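PDB 4MTS: lactoylglutathione lyase from Pseudomonas aeruginosa, which belongs to the glyoxalase/bleomycin resistance protein/dioxygenase superfamily and binds nickel at a site built from both subunits of a dimer. Local coordinates for residues E18-A23 with Y119-I124; L24-L29 with G73-E78; V84-A89 with V109-E114; L92-T97 with E114-Y119. One frame throughout, in Å; residues are numbered along the deposited sequence.

Contact 1. Residues E18-A23 with Y119-I124; sequences EFYTRA and YKVELI. With NI (nickel (II) ion), chain E.
One methyl group, CG2 of Val121, receives both aromatic rings by which the helix segment 18-23 meets the strand segment 119-124. This is helix-on-sheet packing within the glyoxalase fold, a small, buried contact of three side chains. Phe19 comes from the direction opposite to Val121 and meets it at the ring edge, near the ring plane, with CE2 4.1 Å from CG2. Tyr20 approaches obliquely and also ends at that methyl, its OH lying 4.1 Å from Val121 CG2. With CG1 opposite the backbone N (chi1 177°), CG2 is the valine branch turned to the rings. Within the helix the rings brace each other, Phe19 CD2 sitting 3.5 Å above the centre of one face of the Tyr20 ring. The hydroxyl of Tyr20 is hydrogen-bonded to Asp115 OD2, which ties down its polar end in the interior. The next residue along the strand serves the metal site instead. The extended side chain of Glu122 reaches the nickel, which also takes His74 and, from the second subunit, His5 and Glu56. Only one carboxylate oxygen binds, Glu122 OE1 lying 2.1 Å from the nickel.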
loop_
_atom_site.group_PDB
_atom_site.type_symbol
_atom_site.label_atom_id
_atom_site.label_comp_id
_atom_site.label_asym_id
_atom_site.label_seq_id
_atom_site.Cartn_x
_atom_site.Cartn_y
_atom_site.Cartn_z
ATOM N N GLU A 18 -2.164 11.297 13.949
ATOM C CA GLU A 18 -2.054 10.950 15.371
ATOM C C GLU A 18 -1.945 9.425 15.508
ATOM O O GLU A 18 -1.113 8.955 16.259
ATOM C CB GLU A 18 -3.279 11.453 16.136
ATOM C CG GLU A 18 -3.359 12.971 16.227
ATOM C CD GLU A 18 -2.078 13.610 16.731
ATOM O OE1 GLU A 18 -1.669 13.295 17.869
ATOM O OE2 GLU A 18 -1.432 14.341 15.948
ATOM N N PHE A 19 -2.755 8.677 14.760
ATOM C CA PHE A 19 -2.667 7.204 14.798
ATOM C C PHE A 19 -1.302 6.727 14.336
ATOM O O PHE A 19 -0.670 5.942 15.036
ATOM C CB PHE A 19 -3.774 6.579 13.942
ATOM C CG PHE A 19 -3.664 5.079 13.785
ATOM C CD1 PHE A 19 -4.165 4.219 14.763
ATOM C CD2 PHE A 19 -3.089 4.522 12.649
ATOM C CE1 PHE A 19 -4.057 2.826 14.620
ATOM C CE2 PHE A 19 -2.973 3.130 12.512
ATOM C CZ PHE A 19 -3.457 2.291 13.495
ATOM N N TYR A 20 -0.885 7.099 13.093
ATOM C CA TYR A 20 0.377 6.601 12.571
ATOM C C TYR A 20 1.593 6.954 13.393
ATOM O O TYR A 20 2.479 6.114 13.550
ATOM C CB TYR A 20 0.542 6.935 11.066
ATOM C CG TYR A 20 -0.451 6.115 10.266
ATOM C CD1 TYR A 20 -0.219 4.765 10.010
ATOM C CD2 TYR A 20 -1.675 6.654 9.877
ATOM C CE1 TYR A 20 -1.159 3.986 9.332
ATOM C CE2 TYR A 20 -2.640 5.876 9.241
ATOM C CZ TYR A 20 -2.360 4.547 8.941
ATOM O OH TYR A 20 -3.293 3.780 8.272
ATOM N N THR A 21 1.617 8.180 13.958
ATOM C CA THR A 21 2.773 8.589 14.753
ATOM C C THR A 21 2.709 8.091 16.182
ATOM O O THR A 21 3.749 7.721 16.703
ATOM C CB THR A 21 2.994 10.127 14.734
ATOM O OG1 THR A 21 1.859 10.764 15.333
ATOM C CG2 THR A 21 3.246 10.668 13.340
ATOM N N ARG A 22 1.540 8.155 16.836
ATOM C CA ARG A 22 1.410 7.762 18.254
ATOM C C ARG A 22 1.300 6.257 18.460
ATOM O O ARG A 22 2.049 5.697 19.261
ATOM C CB ARG A 22 0.224 8.441 18.932
ATOM C CG ARG A 22 0.260 9.953 19.042
ATOM C CD ARG A 22 -0.809 10.392 20.042
ATOM N NE ARG A 22 -1.806 11.307 19.479
ATOM C CZ ARG A 22 -2.871 11.767 20.143
ATOM N NH1 ARG A 22 -3.095 11.391 21.398
ATOM N NH2 ARG A 22 -3.727 12.589 19.551
ATOM N N ALA A 23 0.308 5.613 17.814
ATOM C CA ALA A 23 0.126 4.171 17.956
ATOM C C ALA A 23 1.230 3.382 17.252
ATOM O O ALA A 23 1.678 2.350 17.775
ATOM C CB ALA A 23 -1.253 3.758 17.438
ATOM N N TYR A 119 -8.951 1.702 7.764
ATOM C CA TYR A 119 -7.981 0.934 6.975
ATOM C C TYR A 119 -7.286 -0.039 7.889
ATOM O O TYR A 119 -6.954 0.299 9.042
ATOM C CB TYR A 119 -6.939 1.851 6.342
ATOM C CG TYR A 119 -7.515 2.787 5.320
ATOM C CD1 TYR A 119 -7.985 2.312 4.096
ATOM C CD2 TYR A 119 -7.565 4.159 5.553
ATOM C CE1 TYR A 119 -8.495 3.173 3.131
ATOM C CE2 TYR A 119 -8.059 5.037 4.585
ATOM C CZ TYR A 119 -8.494 4.537 3.362
ATOM O OH TYR A 119 -8.969 5.357 2.381
ATOM N N LYS A 120 -7.081 -1.261 7.390
ATOM C CA LYS A 120 -6.460 -2.342 8.154
ATOM C C LYS A 120 -4.956 -2.280 8.138
ATOM O O LYS A 120 -4.344 -2.071 7.078
ATOM C CB LYS A 120 -6.896 -3.714 7.564
ATOM C CG LYS A 120 -8.373 -4.023 7.828
ATOM C CD LYS A 120 -8.729 -5.448 7.420
ATOM C CE LYS A 120 -10.227 -5.668 7.355
ATOM N NZ LYS A 120 -10.585 -6.828 6.492
ATOM N N VAL A 121 -4.356 -2.434 9.322
ATOM C CA VAL A 121 -2.910 -2.480 9.499
ATOM C C VAL A 121 -2.570 -3.845 10.062
ATOM O O VAL A 121 -3.057 -4.231 11.127
ATOM C CB VAL A 121 -2.370 -1.320 10.391
ATOM C CG1 VAL A 121 -0.871 -1.461 10.599
ATOM C CG2 VAL A 121 -2.710 0.043 9.789
ATOM N N GLU A 122 -1.763 -4.588 9.320
ATOM C CA GLU A 122 -1.333 -5.921 9.730
ATOM C C GLU A 122 -0.004 -5.801 10.451
ATOM O O GLU A 122 0.974 -5.262 9.908
ATOM C CB GLU A 122 -1.191 -6.794 8.468
ATOM C CG GLU A 122 -0.762 -8.242 8.730
ATOM C CD GLU A 122 -0.815 -9.077 7.468
ATOM O OE1 GLU A 122 -0.100 -8.733 6.506
ATOM O OE2 GLU A 122 -1.656 -10.004 7.398
ATOM N N LEU A 123 0.045 -6.314 11.670
ATOM C CA LEU A 123 1.308 -6.337 12.429
ATOM C C LEU A 123 1.901 -7.733 12.357
ATOM O O LEU A 123 1.204 -8.703 12.637
ATOM C CB LEU A 123 1.067 -5.947 13.898
ATOM C CG LEU A 123 0.310 -4.661 14.165
ATOM C CD1 LEU A 123 0.170 -4.427 15.687
ATOM C CD2 LEU A 123 0.965 -3.456 13.469
ATOM N N ILE A 124 3.163 -7.842 11.966
ATOM C CA ILE A 124 3.839 -9.141 11.850
ATOM C C ILE A 124 5.059 -9.114 12.737
ATOM O O ILE A 124 5.954 -8.295 12.538
ATOM C CB ILE A 124 4.171 -9.518 10.383
ATOM C CG1 ILE A 124 2.898 -9.445 9.512
ATOM C CG2 ILE A 124 4.820 -10.947 10.340
ATOM C CD1 ILE A 124 3.086 -9.788 7.972
HETATM NI NI NI E . -0.269 -9.110 4.427
#

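Contact 2. Residues L24-L29 with G73-E78; sequences LDMRLL and GHLAIE. With NI (nickel (II) ion), chain E.
Met26 and Ile77 meet through apolar chain ends, and the flat groups of the two segments take no part in their contact. On the side of segment 24-29, Leu29 CD2 rests over one face of the Arg27 guanidinium, 3.5 Å above its plane and displaced toward the rim. On the side of segment 73-78, the His74 imidazole points its NE2 at the nickel, 2.1 Å away, and its ring meets that of His5 of the second subunit with the planes at about 60°. The contact itself is apolar. The tip of Ile77 is the meeting point: its CD1 lies 3.6 Å from Met26 CE and 3.7 Å from Leu24 CD1, each partner crossing the isoleucine at a slant. Met26 starts beside its own backbone N and then runs fully extended (chi2 -174°), a shape that carries its terminal methyl to the strand. The same CE also touches Leu75 CD2 more loosely, at 4.3 Å. Asp25, with positive phi, marks where the chain leaves helix 13-23 and heads for strand 27-34. This is core packing of the glyoxalase fold, setting that link against the sheet that carries the nickel ligands. Its strand 72-79 pairs with strand 120-125 in its own chain and, antiparallel, with a strand of the second subunit, continuing the sheet across the dimer.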
loop_
_atom_site.group_PDB
_atom_site.type_symbol
_atom_site.label_atom_id
_atom_site.label_comp_id
_atom_site.label_asym_id
_atom_site.label_seq_id
_atom_site.Cartn_x
_atom_site.Cartn_y
_atom_site.Cartn_z
ATOM N N LEU A 24 1.686 3.852 16.083
ATOM C CA LEU A 24 2.691 3.108 15.302
ATOM C C LEU A 24 4.111 3.651 15.267
ATOM O O LEU A 24 4.958 3.071 14.590
ATOM C CB LEU A 24 2.172 2.812 13.884
ATOM C CG LEU A 24 0.920 1.910 13.818
ATOM C CD1 LEU A 24 0.275 1.953 12.413
ATOM C CD2 LEU A 24 1.266 0.441 14.215
ATOM N N ASP A 25 4.403 4.752 15.980
ATOM C CA ASP A 25 5.772 5.259 16.017
ATOM C C ASP A 25 6.374 5.606 14.662
ATOM O O ASP A 25 7.584 5.633 14.513
ATOM C CB ASP A 25 6.715 4.386 16.873
ATOM C CG ASP A 25 6.266 4.309 18.323
ATOM O OD1 ASP A 25 5.933 5.373 18.905
ATOM O OD2 ASP A 25 6.182 3.197 18.851
ATOM N N MET A 26 5.528 5.918 13.666
ATOM C CA MET A 26 6.077 6.401 12.409
ATOM C C MET A 26 6.421 7.878 12.637
ATOM O O MET A 26 5.966 8.477 13.616
ATOM C CB MET A 26 5.010 6.362 11.301
ATOM C CG MET A 26 4.803 4.959 10.772
ATOM S SD MET A 26 3.676 5.011 9.379
ATOM C CE MET A 26 3.362 3.207 9.180
ATOM N N ARG A 27 7.176 8.464 11.719
ATOM C CA ARG A 27 7.413 9.896 11.795
ATOM C C ARG A 27 6.842 10.565 10.565
ATOM O O ARG A 27 6.616 9.897 9.556
ATOM C CB ARG A 27 8.881 10.267 12.048
ATOM C CG ARG A 27 9.846 9.900 10.951
ATOM C CD ARG A 27 11.302 10.147 11.379
ATOM N NE ARG A 27 12.212 9.363 10.538
ATOM C CZ ARG A 27 12.831 9.822 9.453
ATOM N NH1 ARG A 27 12.693 11.089 9.084
ATOM N NH2 ARG A 27 13.604 9.022 8.738
ATOM N N LEU A 28 6.536 11.863 10.679
ATOM C CA LEU A 28 6.062 12.612 9.520
ATOM C C LEU A 28 7.306 12.947 8.698
ATOM O O LEU A 28 8.198 13.696 9.144
ATOM C CB LEU A 28 5.340 13.887 9.982
ATOM C CG LEU A 28 4.796 14.752 8.842
ATOM C CD1 LEU A 28 3.698 14.016 8.086
ATOM C CD2 LEU A 28 4.256 16.111 9.380
ATOM N N LEU A 29 7.394 12.361 7.505
ATOM C CA LEU A 29 8.540 12.548 6.617
ATOM C C LEU A 29 8.463 13.845 5.851
ATOM O O LEU A 29 9.473 14.542 5.719
ATOM C CB LEU A 29 8.699 11.336 5.643
ATOM C CG LEU A 29 8.784 9.951 6.327
ATOM C CD1 LEU A 29 8.691 8.787 5.301
ATOM C CD2 LEU A 29 10.043 9.815 7.158
ATOM N N GLY A 73 -6.497 -4.286 0.599
ATOM C CA GLY A 73 -6.217 -5.168 1.732
ATOM C C GLY A 73 -5.781 -4.481 2.991
ATOM O O GLY A 73 -6.603 -4.108 3.834
ATOM N N HIS A 74 -4.482 -4.227 3.084
ATOM C CA HIS A 74 -3.901 -3.644 4.269
ATOM C C HIS A 74 -2.500 -3.203 4.019
ATOM O O HIS A 74 -1.951 -3.434 2.937
ATOM C CB HIS A 74 -3.867 -4.715 5.377
ATOM C CG HIS A 74 -3.214 -6.010 4.950
ATOM N ND1 HIS A 74 -3.984 -7.111 4.621
ATOM C CD2 HIS A 74 -1.904 -6.346 4.853
ATOM C CE1 HIS A 74 -3.120 -8.078 4.314
ATOM N NE2 HIS A 74 -1.861 -7.664 4.440
ATOM N N LEU A 75 -1.939 -2.521 5.023
ATOM C CA LEU A 75 -0.548 -2.150 5.052
ATOM C C LEU A 75 0.044 -3.023 6.193
ATOM O O LEU A 75 -0.488 -3.047 7.303
ATOM C CB LEU A 75 -0.378 -0.639 5.393
ATOM C CG LEU A 75 1.126 -0.210 5.385
ATOM C CD1 LEU A 75 1.663 -0.111 3.953
ATOM C CD2 LEU A 75 1.304 1.178 6.041
ATOM N N ALA A 76 1.117 -3.738 5.925
ATOM C CA ALA A 76 1.711 -4.594 6.945
ATOM C C ALA A 76 2.981 -3.940 7.498
ATOM O O ALA A 76 3.789 -3.393 6.749
ATOM C CB ALA A 76 2.046 -5.952 6.360
ATOM N N ILE A 77 3.152 -4.018 8.819
ATOM C CA ILE A 77 4.313 -3.440 9.525
ATOM C C ILE A 77 5.011 -4.505 10.384
ATOM O O ILE A 77 4.351 -5.307 11.029
ATOM C CB ILE A 77 3.870 -2.208 10.359
ATOM C CG1 ILE A 77 3.290 -1.108 9.416
ATOM C CG2 ILE A 77 5.049 -1.625 11.162
ATOM C CD1 ILE A 77 2.453 -0.087 10.154
ATOM N N GLU A 78 6.332 -4.532 10.331
ATOM C CA GLU A 78 7.124 -5.457 11.133
ATOM C C GLU A 78 7.270 -4.869 12.521
ATOM O O GLU A 78 7.627 -3.710 12.645
ATOM C CB GLU A 78 8.490 -5.706 10.483
ATOM C CG GLU A 78 9.375 -6.647 11.280
ATOM C CD GLU A 78 10.639 -6.979 10.517
ATOM O OE1 GLU A 78 11.494 -6.080 10.354
ATOM O OE2 GLU A 78 10.718 -8.106 9.986
HETATM NI NI NI E . -0.269 -9.110 4.427
#

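Contact 3. Residues V84-A89 with V109-E114; sequences VTCARA and VIAFLE
At the Cys86-Ala111 pair, where the backbones come nearest, the CA atoms of helix segment 84-89 and strand segment 109-114 are 7.4 Å apart. The two segment axes approach to 9.4 Å and run almost the same way, at 19° to each other, so Cys86 and Ala89, one helical turn apart, meet Ala111 and Leu113, alternate residues of the strand. Small side chains make the close spacing possible. Cys86 SG presses on Ala111 CB at 3.3 Å, a tight fit. Further along, one branch of Leu113 lies against the helix: its CD2 is 4.1 Å from Ala89 CB and 4.3 Å from Cys86 SG. Strand alternation separates the two faces of the sheet here. Ala111 and Leu113 direct their side chains at the helix, whereas Phe112 points away from it and touches Glu122, a nickel ligand. Helix 82-91 leads from strand 72-79 to strand 95-99, with strands 120-125 and 109-114 lying between them; strand 109-114 runs antiparallel to both, so the returning helix points the same way as it does. This is a beta-alpha-beta crossover in which the helix covers one face of the sheet, as is characteristic of the glyoxalase fold.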
loop_
_atom_site.group_PDB
_atom_site.type_symbol
_atom_site.label_atom_id
_atom_site.label_comp_id
_atom_site.label_asym_id
_atom_site.label_seq_id
_atom_site.Cartn_x
_atom_site.Cartn_y
_atom_site.Cartn_z
ATOM N N VAL A 84 2.550 -6.181 22.515
ATOM C CA VAL A 84 2.933 -4.862 23.053
ATOM C C VAL A 84 2.369 -3.729 22.154
ATOM O O VAL A 84 1.767 -2.781 22.662
ATOM C CB VAL A 84 4.458 -4.763 23.276
ATOM C CG1 VAL A 84 4.893 -3.318 23.508
ATOM C CG2 VAL A 84 4.894 -5.651 24.448
ATOM N N THR A 85 2.534 -3.849 20.833
ATOM C CA THR A 85 1.972 -2.844 19.912
ATOM C C THR A 85 0.434 -2.775 20.032
ATOM O O THR A 85 -0.114 -1.675 20.049
ATOM C CB THR A 85 2.517 -3.040 18.503
ATOM O OG1 THR A 85 3.926 -3.115 18.615
ATOM C CG2 THR A 85 2.165 -1.876 17.554
ATOM N N CYS A 86 -0.262 -3.944 20.169
ATOM C CA CYS A 86 -1.716 -3.981 20.347
ATOM C C CYS A 86 -2.143 -3.255 21.602
ATOM O O CYS A 86 -3.125 -2.518 21.579
ATOM C CB CYS A 86 -2.219 -5.420 20.371
ATOM S SG CYS A 86 -2.209 -6.223 18.753
ATOM N N ALA A 87 -1.467 -3.556 22.721
ATOM C CA ALA A 87 -1.762 -2.991 24.038
ATOM C C ALA A 87 -1.581 -1.453 24.007
ATOM O O ALA A 87 -2.383 -0.742 24.613
ATOM C CB ALA A 87 -0.845 -3.627 25.080
ATOM N N ARG A 88 -0.574 -0.959 23.245
ATOM C CA ARG A 88 -0.303 0.482 23.056
ATOM C C ARG A 88 -1.491 1.108 22.293
ATOM O O ARG A 88 -2.055 2.104 22.752
ATOM C CB ARG A 88 1.031 0.698 22.329
ATOM C CG ARG A 88 1.450 2.168 22.184
ATOM C CD ARG A 88 2.726 2.316 21.375
ATOM N NE ARG A 88 3.003 3.713 21.030
ATOM C CZ ARG A 88 4.051 4.411 21.464
ATOM N NH1 ARG A 88 4.949 3.847 22.264
ATOM N NH2 ARG A 88 4.212 5.676 21.096
ATOM N N ALA A 89 -1.903 0.495 21.159
ATOM C CA ALA A 89 -3.064 0.965 20.384
ATOM C C ALA A 89 -4.307 1.017 21.250
ATOM O O ALA A 89 -5.001 2.029 21.261
ATOM C CB ALA A 89 -3.317 0.043 19.191
ATOM N N VAL A 109 3.416 -14.707 14.288
ATOM C CA VAL A 109 2.634 -13.991 15.287
ATOM C C VAL A 109 2.152 -12.722 14.554
ATOM O O VAL A 109 2.979 -11.956 14.058
ATOM C CB VAL A 109 3.451 -13.661 16.572
ATOM C CG1 VAL A 109 2.642 -12.789 17.541
ATOM C CG2 VAL A 109 3.937 -14.940 17.267
ATOM N N ILE A 110 0.824 -12.596 14.383
ATOM C CA ILE A 110 0.182 -11.504 13.650
ATOM C C ILE A 110 -0.912 -10.866 14.506
ATOM O O ILE A 110 -1.516 -11.520 15.361
ATOM C CB ILE A 110 -0.390 -12.051 12.276
ATOM C CG1 ILE A 110 0.768 -12.570 11.364
ATOM C CG2 ILE A 110 -1.228 -10.999 11.526
ATOM C CD1 ILE A 110 0.362 -13.265 10.134
ATOM N N ALA A 111 -1.202 -9.599 14.223
ATOM C CA ALA A 111 -2.287 -8.855 14.841
ATOM C C ALA A 111 -2.822 -7.910 13.763
ATOM O O ALA A 111 -2.144 -7.655 12.761
ATOM C CB ALA A 111 -1.757 -8.029 16.011
ATOM N N PHE A 112 -4.008 -7.392 13.976
ATOM C CA PHE A 112 -4.598 -6.421 13.087
ATOM C C PHE A 112 -5.134 -5.252 13.843
ATOM O O PHE A 112 -5.844 -5.418 14.853
ATOM C CB PHE A 112 -5.715 -7.023 12.238
ATOM C CG PHE A 112 -5.212 -7.627 10.951
ATOM C CD1 PHE A 112 -5.151 -6.870 9.786
ATOM C CD2 PHE A 112 -4.818 -8.956 10.898
ATOM C CE1 PHE A 112 -4.742 -7.445 8.582
ATOM C CE2 PHE A 112 -4.383 -9.526 9.696
ATOM C CZ PHE A 112 -4.340 -8.761 8.552
ATOM N N LEU A 113 -4.841 -4.066 13.318
ATOM C CA LEU A 113 -5.376 -2.824 13.881
ATOM C C LEU A 113 -6.220 -2.193 12.804
ATOM O O LEU A 113 -6.084 -2.537 11.618
ATOM C CB LEU A 113 -4.228 -1.831 14.206
ATOM C CG LEU A 113 -3.010 -2.298 15.018
ATOM C CD1 LEU A 113 -2.035 -1.104 15.259
ATOM C CD2 LEU A 113 -3.449 -2.898 16.368
ATOM N N GLU A 114 -7.056 -1.214 13.192
ATOM C CA GLU A 114 -7.715 -0.396 12.203
ATOM C C GLU A 114 -7.360 1.018 12.529
ATOM O O GLU A 114 -7.395 1.402 13.705
ATOM C CB GLU A 114 -9.215 -0.567 12.156
ATOM C CG GLU A 114 -9.664 -1.657 11.209
ATOM C CD GLU A 114 -11.178 -1.733 11.138
ATOM O OE1 GLU A 114 -11.696 -2.714 10.558
ATOM O OE2 GLU A 114 -11.847 -0.823 11.682
#

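Contact 4. Residues L92-T97 with E114-Y119; sequences LGYRVT and EDPDGY
Backbone hydrogen bonding joins Arg95 to Glu114 in two ways, one direct and one through water. Glu114 N donates to Arg95 O over 2.9 Å with an N-H...O angle of 157°, the donor standing somewhat out of the carbonyl plane. In the return direction a water mediates: it accepts from Arg95 N at 2.9 Å and donates to Glu114 O at 2.7 Å, standing in for a second direct bond where strand pairing gives way to loop. The apolar contact is that of Tyr94 and Pro116, which meet obliquely, ring atom CE1 of Tyr94 lying 4.0 Å from Pro116 CG. Van der Waals packing of a methyl on a carboxylate is added by Thr97, whose CG2 lies 3.7 Å from Glu114 CD, the side chains at about a right angle. With chi1 at 57° the Thr97 hydroxyl is turned elsewhere, to a weak bond with Phe112 O. Electrostatics add little that is direct. Arg95 NE and Glu114 OE2 are 4.6 Å apart, close enough for some attraction, probably, but not in contact. Within segment 114-119, a type I turn from Asp115 to Gly118 lies at the end of the beta hairpin of strands 109-114 and 120-125. It is braced by Asp115 OD1, which accepts from Tyr119 N at 2.9 Å, above the carboxylate plane. The contact borders helix 13-23, where Phe19 meets the Tyr94 ring edge-to-face, and joins the approach to strand 95-99 with the loop between strands 109-114 and 120-125.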
loop_
_atom_site.group_PDB
_atom_site.type_symbol
_atom_site.label_atom_id
_atom_site.label_comp_id
_atom_site.label_asym_id
_atom_site.label_seq_id
_atom_site.Cartn_x
_atom_site.Cartn_y
_atom_site.Cartn_z
ATOM N N LEU A 92 -4.321 3.801 23.802
ATOM C CA LEU A 92 -4.510 5.065 23.101
ATOM C C LEU A 92 -5.932 5.205 22.549
ATOM O O LEU A 92 -6.278 6.244 21.995
ATOM C CB LEU A 92 -3.463 5.218 21.983
ATOM C CG LEU A 92 -2.073 5.595 22.426
ATOM C CD1 LEU A 92 -1.058 5.216 21.377
ATOM C CD2 LEU A 92 -1.992 7.087 22.754
ATOM N N GLY A 93 -6.752 4.174 22.714
ATOM C CA GLY A 93 -8.131 4.208 22.243
ATOM C C GLY A 93 -8.325 3.805 20.794
ATOM O O GLY A 93 -9.382 4.073 20.216
ATOM N N TYR A 94 -7.327 3.152 20.185
ATOM C CA TYR A 94 -7.492 2.690 18.794
ATOM C C TYR A 94 -7.986 1.239 18.726
ATOM O O TYR A 94 -7.901 0.526 19.715
ATOM C CB TYR A 94 -6.214 2.905 17.988
ATOM C CG TYR A 94 -5.834 4.365 17.884
ATOM C CD1 TYR A 94 -6.618 5.262 17.164
ATOM C CD2 TYR A 94 -4.685 4.846 18.495
ATOM C CE1 TYR A 94 -6.271 6.608 17.069
ATOM C CE2 TYR A 94 -4.299 6.176 18.366
ATOM C CZ TYR A 94 -5.106 7.060 17.673
ATOM O OH TYR A 94 -4.738 8.381 17.604
ATOM N N ARG A 95 -8.571 0.838 17.579
ATOM C CA ARG A 95 -9.161 -0.477 17.381
ATOM C C ARG A 95 -8.166 -1.568 17.082
ATOM O O ARG A 95 -7.415 -1.497 16.099
ATOM C CB ARG A 95 -10.215 -0.453 16.252
ATOM C CG ARG A 95 -11.549 0.097 16.676
ATOM C CD ARG A 95 -12.478 0.179 15.489
ATOM N NE ARG A 95 -13.165 1.466 15.465
ATOM C CZ ARG A 95 -14.341 1.692 16.038
ATOM N NH1 ARG A 95 -14.984 0.711 16.663
ATOM N NH2 ARG A 95 -14.888 2.898 15.985
ATOM N N VAL A 96 -8.203 -2.619 17.904
ATOM C CA VAL A 96 -7.430 -3.818 17.630
ATOM C C VAL A 96 -8.564 -4.757 17.149
ATOM O O VAL A 96 -9.493 -5.024 17.922
ATOM C CB VAL A 96 -6.665 -4.395 18.855
ATOM C CG1 VAL A 96 -5.948 -5.685 18.472
ATOM C CG2 VAL A 96 -5.674 -3.383 19.448
ATOM N N THR A 97 -8.519 -5.197 15.879
ATOM C CA THR A 97 -9.551 -6.064 15.291
ATOM C C THR A 97 -9.232 -7.538 15.442
ATOM O O THR A 97 -10.151 -8.349 15.367
ATOM C CB THR A 97 -9.876 -5.686 13.855
ATOM O OG1 THR A 97 -8.674 -5.733 13.100
ATOM C CG2 THR A 97 -10.529 -4.312 13.756
ATOM N N GLU A 114 -7.056 -1.214 13.192
ATOM C CA GLU A 114 -7.715 -0.396 12.203
ATOM C C GLU A 114 -7.360 1.018 12.529
ATOM O O GLU A 114 -7.395 1.402 13.705
ATOM C CB GLU A 114 -9.215 -0.567 12.156
ATOM C CG GLU A 114 -9.664 -1.657 11.209
ATOM C CD GLU A 114 -11.178 -1.733 11.138
ATOM O OE1 GLU A 114 -11.696 -2.714 10.558
ATOM O OE2 GLU A 114 -11.847 -0.823 11.682
ATOM N N ASP A 115 -7.005 1.806 11.512
ATOM C CA ASP A 115 -6.713 3.223 11.739
ATOM C C ASP A 115 -8.058 3.969 11.885
ATOM O O ASP A 115 -9.150 3.367 11.743
ATOM C CB ASP A 115 -5.829 3.796 10.568
ATOM C CG ASP A 115 -6.492 4.081 9.218
ATOM O OD1 ASP A 115 -7.741 4.001 9.122
ATOM O OD2 ASP A 115 -5.784 4.498 8.302
ATOM N N PRO A 116 -8.044 5.287 12.175
ATOM C CA PRO A 116 -9.320 6.005 12.372
ATOM C C PRO A 116 -10.311 5.954 11.219
ATOM O O PRO A 116 -11.523 6.008 11.448
ATOM C CB PRO A 116 -8.871 7.443 12.687
ATOM C CG PRO A 116 -7.532 7.270 13.318
ATOM C CD PRO A 116 -6.896 6.169 12.474
ATOM N N ASP A 117 -9.806 5.849 9.971
ATOM C CA ASP A 117 -10.655 5.733 8.800
ATOM C C ASP A 117 -11.124 4.294 8.549
ATOM O O ASP A 117 -11.909 4.077 7.625
ATOM C CB ASP A 117 -9.951 6.279 7.565
ATOM C CG ASP A 117 -9.797 7.773 7.671
ATOM O OD1 ASP A 117 -10.695 8.492 7.191
ATOM O OD2 ASP A 117 -8.795 8.218 8.264
ATOM N N GLY A 118 -10.599 3.343 9.306
ATOM C CA GLY A 118 -10.995 1.950 9.126
ATOM C C GLY A 118 -10.079 1.120 8.251
ATOM O O GLY A 118 -10.380 -0.052 8.006
ATOM N N TYR A 119 -8.951 1.702 7.764
ATOM C CA TYR A 119 -7.981 0.934 6.975
ATOM C C TYR A 119 -7.286 -0.039 7.889
ATOM O O TYR A 119 -6.954 0.299 9.042
ATOM C CB TYR A 119 -6.939 1.851 6.342
ATOM C CG TYR A 119 -7.515 2.787 5.320
ATOM C CD1 TYR A 119 -7.985 2.312 4.096
ATOM C CD2 TYR A 119 -7.565 4.159 5.553
ATOM C CE1 TYR A 119 -8.495 3.173 3.131
ATOM C CE2 TYR A 119 -8.059 5.037 4.585
ATOM C CZ TYR A 119 -8.494 4.537 3.362
ATOM O OH TYR A 119 -8.969 5.357 2.381
HETATM O O HOH W 1 -8.722 2.890 15.481
#

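Overall arrangement
From the N terminus, helix 13-23 opens contact 1, whose loop closes only at strand 120-125 and so encloses the other three. Contact 2 starts just after that helix and closes first, at strand 72-79. Contacts 3 and 4 follow it in series along the chain but cross each other: 84-89 and 92-97 come in turn, then their partners 109-114 and 114-119, with Glu114 common to both. Tyr119 likewise belongs to contacts 4 and 1. All four converge on one sheet. Contacts 1 and 2 bring helix 13-23 and its exit to neighbouring strands carrying nickel ligands, contact 3 adds helix 82-91, and contact 4 joins the start of strand 95-99 to the loop between the last two strands.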